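Long-range contact in prolyl endopeptidase (Myxococcus xanthus, PDB 2BKL), which probably cleaves oligopeptides on the carboxyl side of proline, and far less readily of alanine, as a serine peptidase of the prolyl oligopeptidase family: residues Tyr24-Trp38 and Met622-Ser634. Residues are numbered along the deposited sequence; the frame is centred on the assembly and turned at random.
Sequences YRWLEDEKAPEVQTW and MHARKFVAAVQNS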
ATOM      1  N   TYR A  24       1.299 -29.045  -6.891  1.00  5.79           N
ATOM      2  CA  TYR A  24      -0.047 -28.497  -6.886  1.00  4.95           C
ATOM      3  C   TYR A  24      -0.286 -27.523  -8.047  1.00  6.27           C
ATOM      4  O   TYR A  24      -1.176 -26.705  -7.989  1.00  5.71           O
ATOM      5  CB  TYR A  24      -0.331 -27.852  -5.515  1.00  5.53           C
ATOM      6  CG  TYR A  24      -0.164 -28.855  -4.420  1.00  6.38           C
ATOM      7  CD1 TYR A  24      -1.017 -29.938  -4.307  1.00  5.88           C
ATOM      8  CD2 TYR A  24       0.916 -28.786  -3.547  1.00  5.17           C
ATOM      9  CE1 TYR A  24      -0.845 -30.890  -3.320  1.00  5.46           C
ATOM     10  CE2 TYR A  24       1.109 -29.748  -2.572  1.00  6.94           C
ATOM     11  CZ  TYR A  24       0.211 -30.800  -2.454  1.00  5.38           C
ATOM     12  OH  TYR A  24       0.420 -31.762  -1.492  1.00  7.14           O
ATOM     13  N   ARG A  25       0.480 -27.681  -9.122  1.00  5.57           N
ATOM     14  CA  ARG A  25       0.273 -26.940 -10.370  1.00  6.27           C
ATOM     15  C   ARG A  25      -1.198 -26.871 -10.804  1.00  6.66           C
ATOM     16  O   ARG A  25      -1.659 -25.837 -11.301  1.00  6.79           O
ATOM     17  CB  ARG A  25       1.134 -27.555 -11.466  1.00  6.71           C
ATOM     18  CG  ARG A  25       0.913 -26.995 -12.871  1.00  7.79           C
ATOM     19  CD  ARG A  25       1.350 -25.570 -13.050  1.00  8.10           C
ATOM     20  NE  ARG A  25       2.761 -25.434 -12.819  1.00  7.38           N
ATOM     21  CZ  ARG A  25       3.726 -25.805 -13.649  1.00  8.21           C
ATOM     22  NH1 ARG A  25       3.435 -26.218 -14.882  1.00 10.24           N
ATOM     23  NH2 ARG A  25       4.998 -25.707 -13.292  1.00  9.06           N
ATOM     24  N   TRP A  26      -1.950 -27.950 -10.620  1.00  6.92           N
ATOM     25  CA  TRP A  26      -3.326 -27.995 -11.076  1.00  6.76           C
ATOM     26  C   TRP A  26      -4.225 -26.961 -10.430  1.00  8.11           C
ATOM     27  O   TRP A  26      -5.231 -26.566 -11.014  1.00  9.05           O
ATOM     28  CB  TRP A  26      -3.906 -29.426 -10.949  1.00  7.27           C
ATOM     29  CG  TRP A  26      -4.246 -29.897  -9.568  1.00  8.32           C
ATOM     30  CD1 TRP A  26      -3.423 -30.541  -8.677  1.00  9.09           C
ATOM     31  CD2 TRP A  26      -5.521 -29.803  -8.932  1.00  7.24           C
ATOM     32  NE1 TRP A  26      -4.112 -30.822  -7.521  1.00  8.55           N
ATOM     33  CE2 TRP A  26      -5.407 -30.397  -7.651  1.00  6.66           C
ATOM     34  CE3 TRP A  26      -6.752 -29.274  -9.304  1.00 10.00           C
ATOM     35  CZ2 TRP A  26      -6.480 -30.466  -6.758  1.00  9.05           C
ATOM     36  CZ3 TRP A  26      -7.813 -29.339  -8.410  1.00 10.49           C
ATOM     37  CH2 TRP A  26      -7.668 -29.935  -7.154  1.00 12.18           C
ATOM     38  N   LEU A  27      -3.860 -26.509  -9.226  1.00  5.86           N
ATOM     39  CA  LEU A  27      -4.631 -25.470  -8.549  1.00  7.34           C
ATOM     40  C   LEU A  27      -4.443 -24.078  -9.110  1.00  7.35           C
ATOM     41  O   LEU A  27      -5.155 -23.152  -8.685  1.00  7.19           O
ATOM     42  CB  LEU A  27      -4.256 -25.420  -7.065  1.00  7.75           C
ATOM     43  CG  LEU A  27      -4.655 -26.644  -6.245  1.00  6.80           C
ATOM     44  CD1 LEU A  27      -4.059 -26.553  -4.870  1.00  8.50           C
ATOM     45  CD2 LEU A  27      -6.162 -26.725  -6.140  1.00  8.75           C
ATOM     46  N   GLU A  28      -3.547 -23.887 -10.072  1.00  6.16           N
ATOM     47  CA  GLU A  28      -3.338 -22.538 -10.640  1.00  6.53           C
ATOM     48  C   GLU A  28      -4.533 -22.000 -11.413  1.00  9.53           C
ATOM     49  O   GLU A  28      -4.847 -20.830 -11.332  1.00 10.47           O
ATOM     50  CB  GLU A  28      -2.080 -22.463 -11.508  1.00  6.49           C
ATOM     51  CG  GLU A  28      -0.781 -22.617 -10.727  1.00  7.76           C
ATOM     52  CD  GLU A  28       0.486 -22.504 -11.561  1.00  7.51           C
ATOM     53  OE1 GLU A  28       0.380 -22.331 -12.789  1.00  7.93           O
ATOM     54  OE2 GLU A  28       1.596 -22.594 -10.973  1.00  8.01           O
ATOM     55  N   ASP A  29      -5.202 -22.866 -12.162  1.00  9.75           N
ATOM     56  CA  ASP A  29      -6.237 -22.439 -13.098  1.00 12.83           C
ATOM     57  C   ASP A  29      -7.579 -22.417 -12.386  1.00 12.75           C
ATOM     58  O   ASP A  29      -8.210 -23.443 -12.188  1.00 12.49           O
ATOM     59  CB  ASP A  29      -6.260 -23.384 -14.291  1.00 15.82           C
ATOM     60  CG  ASP A  29      -7.260 -22.957 -15.346  1.00 18.70           C
ATOM     61  OD1 ASP A  29      -7.841 -21.853 -15.223  1.00 17.75           O
ATOM     62  OD2 ASP A  29      -7.508 -23.679 -16.333  1.00 21.33           O
ATOM     63  N   GLU A  30      -8.015 -21.227 -12.004  1.00 14.32           N
ATOM     64  CA  GLU A  30      -9.243 -21.078 -11.247  1.00 15.51           C
ATOM     65  C   GLU A  30     -10.484 -21.301 -12.116  1.00 14.69           C
ATOM     66  O   GLU A  30     -11.595 -21.392 -11.599  1.00 16.62           O
ATOM     67  CB  GLU A  30      -9.304 -19.695 -10.558  1.00 18.91           C
ATOM     68  CG  GLU A  30      -9.661 -18.493 -11.430  1.00 22.12           C
ATOM     69  CD  GLU A  30      -8.596 -18.081 -12.436  1.00 23.33           C
ATOM     70  OE1 GLU A  30      -7.423 -18.508 -12.310  1.00 25.51           O
ATOM     71  OE2 GLU A  30      -8.937 -17.311 -13.377  1.00 28.41           O
ATOM     72  N   LYS A  31     -10.299 -21.407 -13.426  1.00 14.18           N
ATOM     73  CA  LYS A  31     -11.437 -21.688 -14.314  1.00 16.97           C
ATOM     74  C   LYS A  31     -11.860 -23.156 -14.330  1.00 16.19           C
ATOM     75  O   LYS A  31     -12.924 -23.500 -14.832  1.00 18.38           O
ATOM     76  CB  LYS A  31     -11.119 -21.184 -15.723  1.00 18.76           C
ATOM     77  CG  LYS A  31     -10.969 -19.682 -15.764  1.00 22.32           C
ATOM     78  CD  LYS A  31     -10.759 -19.167 -17.175  1.00 24.29           C
ATOM     79  CE  LYS A  31     -10.423 -17.690 -17.172  1.00 25.94           C
ATOM     80  NZ  LYS A  31     -10.449 -17.142 -18.559  1.00 28.00           N
ATOM     81  N   ALA A  32     -11.035 -24.037 -13.797  1.00 14.90           N
ATOM     82  CA  ALA A  32     -11.376 -25.447 -13.738  1.00 13.24           C
ATOM     83  C   ALA A  32     -12.422 -25.695 -12.650  1.00 14.19           C
ATOM     84  O   ALA A  32     -12.227 -25.257 -11.509  1.00 11.94           O
ATOM     85  CB  ALA A  32     -10.133 -26.247 -13.452  1.00 13.79           C
ATOM     86  N   PRO A  33     -13.543 -26.356 -12.952  1.00 12.85           N
ATOM     87  CA  PRO A  33     -14.527 -26.666 -11.908  1.00 13.35           C
ATOM     88  C   PRO A  33     -13.963 -27.398 -10.680  1.00 11.91           C
ATOM     89  O   PRO A  33     -14.430 -27.182  -9.564  1.00 12.29           O
ATOM     90  CB  PRO A  33     -15.565 -27.531 -12.642  1.00 13.60           C
ATOM     91  CG  PRO A  33     -15.493 -27.039 -14.022  1.00 14.11           C
ATOM     92  CD  PRO A  33     -14.027 -26.772 -14.288  1.00 14.86           C
ATOM     93  N   GLU A  34     -12.983 -28.272 -10.875  1.00  9.72           N
ATOM     94  CA  GLU A  34     -12.439 -28.999  -9.751  1.00  9.62           C
ATOM     95  C   GLU A  34     -11.783 -28.029  -8.770  1.00  8.13           C
ATOM     96  O   GLU A  34     -11.820 -28.258  -7.568  1.00  7.96           O
ATOM     97  CB  GLU A  34     -11.416 -30.031 -10.191  1.00 10.12           C
ATOM     98  CG  GLU A  34     -11.070 -31.023  -9.104  1.00 10.54           C
ATOM     99  CD  GLU A  34      -9.974 -31.991  -9.494  1.00 13.32           C
ATOM    100  OE1 GLU A  34      -9.422 -31.901 -10.623  1.00 15.50           O
ATOM    101  OE2 GLU A  34      -9.679 -32.853  -8.651  1.00 13.85           O
ATOM    102  N   VAL A  35     -11.149 -26.993  -9.299  1.00  8.75           N
ATOM    103  CA  VAL A  35     -10.461 -26.011  -8.458  1.00  7.00           C
ATOM    104  C   VAL A  35     -11.517 -25.165  -7.722  1.00  8.09           C
ATOM    105  O   VAL A  35     -11.387 -24.943  -6.522  1.00  9.20           O
ATOM    106  CB  VAL A  35      -9.488 -25.126  -9.272  1.00  8.27           C
ATOM    107  CG1 VAL A  35      -8.897 -24.014  -8.397  1.00  8.67           C
ATOM    108  CG2 VAL A  35      -8.409 -25.968  -9.933  1.00  8.51           C
ATOM    109  N   GLN A  36     -12.568 -24.734  -8.412  1.00  8.58           N
ATOM    110  CA  GLN A  36     -13.644 -24.008  -7.726  1.00  9.58           C
ATOM    111  C   GLN A  36     -14.281 -24.828  -6.620  1.00  9.26           C
ATOM    112  O   GLN A  36     -14.516 -24.312  -5.530  1.00 10.49           O
ATOM    113  CB  GLN A  36     -14.710 -23.555  -8.725  1.00 11.73           C
ATOM    114  CG  GLN A  36     -14.212 -22.485  -9.666  1.00 14.23           C
ATOM    115  CD  GLN A  36     -13.994 -21.128  -8.984  1.00 16.97           C
ATOM    116  OE1 GLN A  36     -14.733 -20.748  -8.055  1.00 21.97           O
ATOM    117  NE2 GLN A  36     -12.993 -20.386  -9.453  1.00 20.42           N
ATOM    118  N   THR A  37     -14.533 -26.113  -6.864  1.00  7.95           N
ATOM    119  CA  THR A  37     -15.071 -26.983  -5.819  1.00  8.85           C
ATOM    120  C   THR A  37     -14.144 -27.066  -4.581  1.00  7.34           C
ATOM    121  O   THR A  37     -14.594 -27.024  -3.415  1.00  9.57           O
ATOM    122  CB  THR A  37     -15.314 -28.387  -6.393  1.00  8.67           C
ATOM    123  OG1 THR A  37     -16.343 -28.299  -7.393  1.00 12.90           O
ATOM    124  CG2 THR A  37     -15.860 -29.328  -5.369  1.00  8.66           C
ATOM    125  N   TRP A  38     -12.849 -27.192  -4.847  1.00  8.26           N
ATOM    126  CA  TRP A  38     -11.835 -27.267  -3.793  1.00  7.55           C
ATOM    127  C   TRP A  38     -11.775 -25.976  -2.990  1.00  7.12           C
ATOM    128  O   TRP A  38     -11.688 -25.997  -1.756  1.00  6.45           O
ATOM    129  CB  TRP A  38     -10.498 -27.622  -4.439  1.00  5.83           C
ATOM    130  CG  TRP A  38      -9.336 -27.773  -3.554  1.00  6.56           C
ATOM    131  CD1 TRP A  38      -8.880 -28.937  -3.026  1.00  7.19           C
ATOM    132  CD2 TRP A  38      -8.435 -26.744  -3.109  1.00  6.55           C
ATOM    133  NE1 TRP A  38      -7.749 -28.717  -2.275  1.00  8.11           N
ATOM    134  CE2 TRP A  38      -7.445 -27.376  -2.320  1.00  7.49           C
ATOM    135  CE3 TRP A  38      -8.357 -25.348  -3.312  1.00  7.47           C
ATOM    136  CZ2 TRP A  38      -6.389 -26.668  -1.747  1.00  7.57           C
ATOM    137  CZ3 TRP A  38      -7.318 -24.649  -2.726  1.00  7.57           C
ATOM    138  CH2 TRP A  38      -6.358 -25.300  -1.956  1.00  7.88           C
ATOM    139  N   MET A 622      -3.718 -17.885  -6.765  1.00  6.21           N
ATOM    140  CA  MET A 622      -3.192 -19.250  -6.842  1.00  6.74           C
ATOM    141  C   MET A 622      -2.076 -19.491  -5.800  1.00  6.31           C
ATOM    142  O   MET A 622      -1.884 -20.605  -5.359  1.00  6.48           O
ATOM    143  CB  MET A 622      -2.706 -19.596  -8.254  1.00  7.78           C
ATOM    144  CG  MET A 622      -1.424 -18.920  -8.700  1.00  8.06           C
ATOM    145  SD  MET A 622       0.023 -19.807  -8.157  1.00  9.08           S
ATOM    146  CE  MET A 622       1.331 -18.997  -9.045  1.00 11.71           C
ATOM    147  N   HIS A 623      -1.327 -18.458  -5.431  1.00  6.10           N
ATOM    148  CA  HIS A 623      -0.231 -18.643  -4.520  1.00  4.63           C
ATOM    149  C   HIS A 623      -0.705 -19.218  -3.192  1.00  5.92           C
ATOM    150  O   HIS A 623      -0.144 -20.175  -2.688  1.00  6.06           O
ATOM    151  CB  HIS A 623       0.507 -17.317  -4.234  1.00  5.59           C
ATOM    152  CG  HIS A 623       1.200 -16.733  -5.418  1.00  4.37           C
ATOM    153  ND1 HIS A 623       2.473 -17.102  -5.797  1.00  6.22           N
ATOM    154  CD2 HIS A 623       0.793 -15.789  -6.316  1.00  4.81           C
ATOM    155  CE1 HIS A 623       2.825 -16.396  -6.858  1.00  6.16           C
ATOM    156  NE2 HIS A 623       1.822 -15.602  -7.198  1.00  5.67           N
ATOM    157  N   ALA A 624      -1.762 -18.641  -2.639  1.00  5.08           N
ATOM    158  CA  ALA A 624      -2.289 -19.095  -1.364  1.00  5.40           C
ATOM    159  C   ALA A 624      -2.847 -20.517  -1.487  1.00  6.06           C
ATOM    160  O   ALA A 624      -2.723 -21.318  -0.590  1.00  7.94           O
ATOM    161  CB  ALA A 624      -3.364 -18.116  -0.910  1.00  7.55           C
ATOM    162  N   ARG A 625      -3.471 -20.845  -2.607  1.00  6.14           N
ATOM    163  CA  ARG A 625      -3.999 -22.199  -2.772  1.00  4.76           C
ATOM    164  C   ARG A 625      -2.890 -23.238  -2.777  1.00  5.29           C
ATOM    165  O   ARG A 625      -2.964 -24.251  -2.072  1.00  6.19           O
ATOM    166  CB  ARG A 625      -4.791 -22.333  -4.073  1.00  5.62           C
ATOM    167  CG  ARG A 625      -6.007 -21.442  -4.218  1.00  6.14           C
ATOM    168  CD  ARG A 625      -7.003 -21.879  -5.322  1.00  5.95           C
ATOM    169  NE  ARG A 625      -6.517 -21.625  -6.675  1.00  6.32           N
ATOM    170  CZ  ARG A 625      -6.704 -20.521  -7.391  1.00  6.17           C
ATOM    171  NH1 ARG A 625      -7.344 -19.487  -6.892  1.00  8.16           N
ATOM    172  NH2 ARG A 625      -6.234 -20.444  -8.640  1.00  6.96           N
ATOM    173  N   LYS A 626      -1.877 -23.028  -3.591  1.00  5.36           N
ATOM    174  CA  LYS A 626      -0.783 -23.996  -3.675  1.00  5.26           C
ATOM    175  C   LYS A 626      -0.043 -24.134  -2.331  1.00  5.28           C
ATOM    176  O   LYS A 626       0.336 -25.250  -1.933  1.00  5.34           O
ATOM    177  CB  LYS A 626       0.186 -23.646  -4.784  1.00  5.76           C
ATOM    178  CG  LYS A 626      -0.410 -23.711  -6.197  1.00  6.23           C
ATOM    179  CD  LYS A 626       0.617 -24.014  -7.269  1.00  6.43           C
ATOM    180  CE  LYS A 626       1.730 -23.013  -7.339  1.00  6.61           C
ATOM    181  NZ  LYS A 626       2.633 -23.263  -8.523  1.00  6.97           N
ATOM    182  N   PHE A 627       0.195 -23.010  -1.650  1.00  4.68           N
ATOM    183  CA  PHE A 627       0.933 -23.057  -0.403  1.00  5.20           C
ATOM    184  C   PHE A 627       0.130 -23.760   0.670  1.00  5.28           C
ATOM    185  O   PHE A 627       0.689 -24.576   1.390  1.00  6.21           O
ATOM    186  CB  PHE A 627       1.346 -21.648   0.028  1.00  5.28           C
ATOM    187  CG  PHE A 627       2.304 -21.610   1.186  1.00  4.87           C
ATOM    188  CD1 PHE A 627       3.640 -21.912   0.995  1.00  5.08           C
ATOM    189  CD2 PHE A 627       1.869 -21.275   2.476  1.00  5.29           C
ATOM    190  CE1 PHE A 627       4.544 -21.811   2.032  1.00  5.85           C
ATOM    191  CE2 PHE A 627       2.766 -21.211   3.530  1.00  6.85           C
ATOM    192  CZ  PHE A 627       4.087 -21.496   3.316  1.00  5.50           C
ATOM    193  N   VAL A 628      -1.164 -23.456   0.798  1.00  5.04           N
ATOM    194  CA  VAL A 628      -1.984 -24.122   1.831  1.00  5.76           C
ATOM    195  C   VAL A 628      -2.037 -25.622   1.586  1.00  4.38           C
ATOM    196  O   VAL A 628      -1.952 -26.421   2.525  1.00  5.67           O
ATOM    197  CB  VAL A 628      -3.385 -23.510   2.012  1.00  7.85           C
ATOM    198  CG1 VAL A 628      -4.385 -24.035   1.050  1.00 12.37           C
ATOM    199  CG2 VAL A 628      -3.880 -23.771   3.453  1.00 11.57           C
ATOM    200  N   ALA A 629      -2.140 -26.031   0.322  1.00  5.29           N
ATOM    201  CA  ALA A 629      -2.108 -27.442  -0.005  1.00  5.25           C
ATOM    202  C   ALA A 629      -0.811 -28.104   0.424  1.00  5.67           C
ATOM    203  O   ALA A 629      -0.819 -29.170   1.030  1.00  6.14           O
ATOM    204  CB  ALA A 629      -2.307 -27.639  -1.483  1.00  5.50           C
ATOM    205  N   ALA A 630       0.305 -27.426   0.194  1.00  5.24           N
ATOM    206  CA  ALA A 630       1.619 -27.953   0.569  1.00  5.71           C
ATOM    207  C   ALA A 630       1.752 -28.098   2.099  1.00  5.05           C
ATOM    208  O   ALA A 630       2.275 -29.080   2.599  1.00  6.26           O
ATOM    209  CB  ALA A 630       2.708 -27.066   0.002  1.00  5.89           C
ATOM    210  N   VAL A 631       1.254 -27.118   2.839  1.00  5.40           N
ATOM    211  CA  VAL A 631       1.349 -27.150   4.293  1.00  5.04           C
ATOM    212  C   VAL A 631       0.401 -28.212   4.899  1.00  4.36           C
ATOM    213  O   VAL A 631       0.791 -28.972   5.797  1.00  6.00           O
ATOM    214  CB  VAL A 631       1.111 -25.748   4.881  1.00  6.61           C
ATOM    215  CG1 VAL A 631       1.027 -25.794   6.382  1.00  6.88           C
ATOM    216  CG2 VAL A 631       2.218 -24.806   4.438  1.00  8.55           C
ATOM    217  N   GLN A 632      -0.842 -28.263   4.411  1.00  5.03           N
ATOM    218  CA  GLN A 632      -1.816 -29.240   4.912  1.00  6.04           C
ATOM    219  C   GLN A 632      -1.301 -30.656   4.736  1.00  5.96           C
ATOM    220  O   GLN A 632      -1.492 -31.492   5.598  1.00  7.68           O
ATOM    221  CB  GLN A 632      -3.173 -29.126   4.198  1.00  5.25           C
ATOM    222  CG  GLN A 632      -3.936 -27.865   4.576  1.00  7.00           C
ATOM    223  CD  GLN A 632      -5.247 -27.707   3.856  1.00  6.62           C
ATOM    224  OE1 GLN A 632      -5.497 -28.357   2.848  1.00  6.79           O
ATOM    225  NE2 GLN A 632      -6.090 -26.801   4.358  1.00  6.96           N
ATOM    226  N   ASN A 633      -0.629 -30.904   3.620  1.00  5.03           N
ATOM    227  CA  ASN A 633      -0.219 -32.237   3.244  1.00  5.20           C
ATOM    228  C   ASN A 633       1.224 -32.544   3.551  1.00  6.44           C
ATOM    229  O   ASN A 633       1.732 -33.594   3.131  1.00  8.41           O
ATOM    230  CB  ASN A 633      -0.563 -32.451   1.777  1.00  5.30           C
ATOM    231  CG  ASN A 633      -2.074 -32.532   1.583  1.00  6.55           C
ATOM    232  OD1 ASN A 633      -2.687 -33.539   1.933  1.00  8.56           O
ATOM    233  ND2 ASN A 633      -2.679 -31.436   1.142  1.00  5.63           N
ATOM    234  N   SER A 634       1.898 -31.667   4.301  1.00  6.49           N
ATOM    235  CA  SER A 634       3.305 -31.889   4.619  1.00  6.81           C
ATOM    236  C   SER A 634       3.391 -33.008   5.643  1.00  7.10           C
ATOM    237  O   SER A 634       2.787 -32.895   6.711  1.00  6.84           O
ATOM    238  CB  SER A 634       3.969 -30.629   5.161  1.00  5.89           C
ATOM    239  OG  SER A 634       5.366 -30.810   5.234  1.00  7.42           O
TER
HETATM  240  O   HOH W   1      -6.115 -17.857  -9.923  1.00 19.24           O
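The backbone oxygen of Leu27 is gripped side-on by Arg625, whose NE and NH2 each donate to Leu27 O at 2.9 Å. The oxygen lies 2° out of the guanidinium plane, and this pair of hydrogen bonds to one acceptor holds the group's rotation. A water bridges Arg625 NH2 to Glu30 OE1, linking two opposite charges that do not touch directly. The aliphatic part of the arginine runs obliquely past the Trp38 ring, Arg625 CB 3.7 Å from Trp38 CZ3, with ring and guanidinium planes 82° apart. The contact shows how an N-terminal segment can join a catalytic domain: this one, ahead of the first blade strand 71-78, packs with the start of helix 33-51 on helix 622-632 of the alpha/beta-hydrolase fold, which rests on strands 607-613 and 641-646. One turn further along, Ala629 CB sits over the centre of the Tyr24 ring, a CH-pi contact 3.8 Å from its centroid. Trp38 also meets Val628, CH2 to CG1 at 3.8 Å. Lys626, the next residue along the helix from Arg625, has its chain bent at chi3 (-59°); Lys626 NZ lies 2.7 Å from Glu28 OE2, in a salt bridge that uses the anti lone pair of that oxygen. Asp22 and Asp561 also pair with this ammonium, while Arg564 shares the carboxylate.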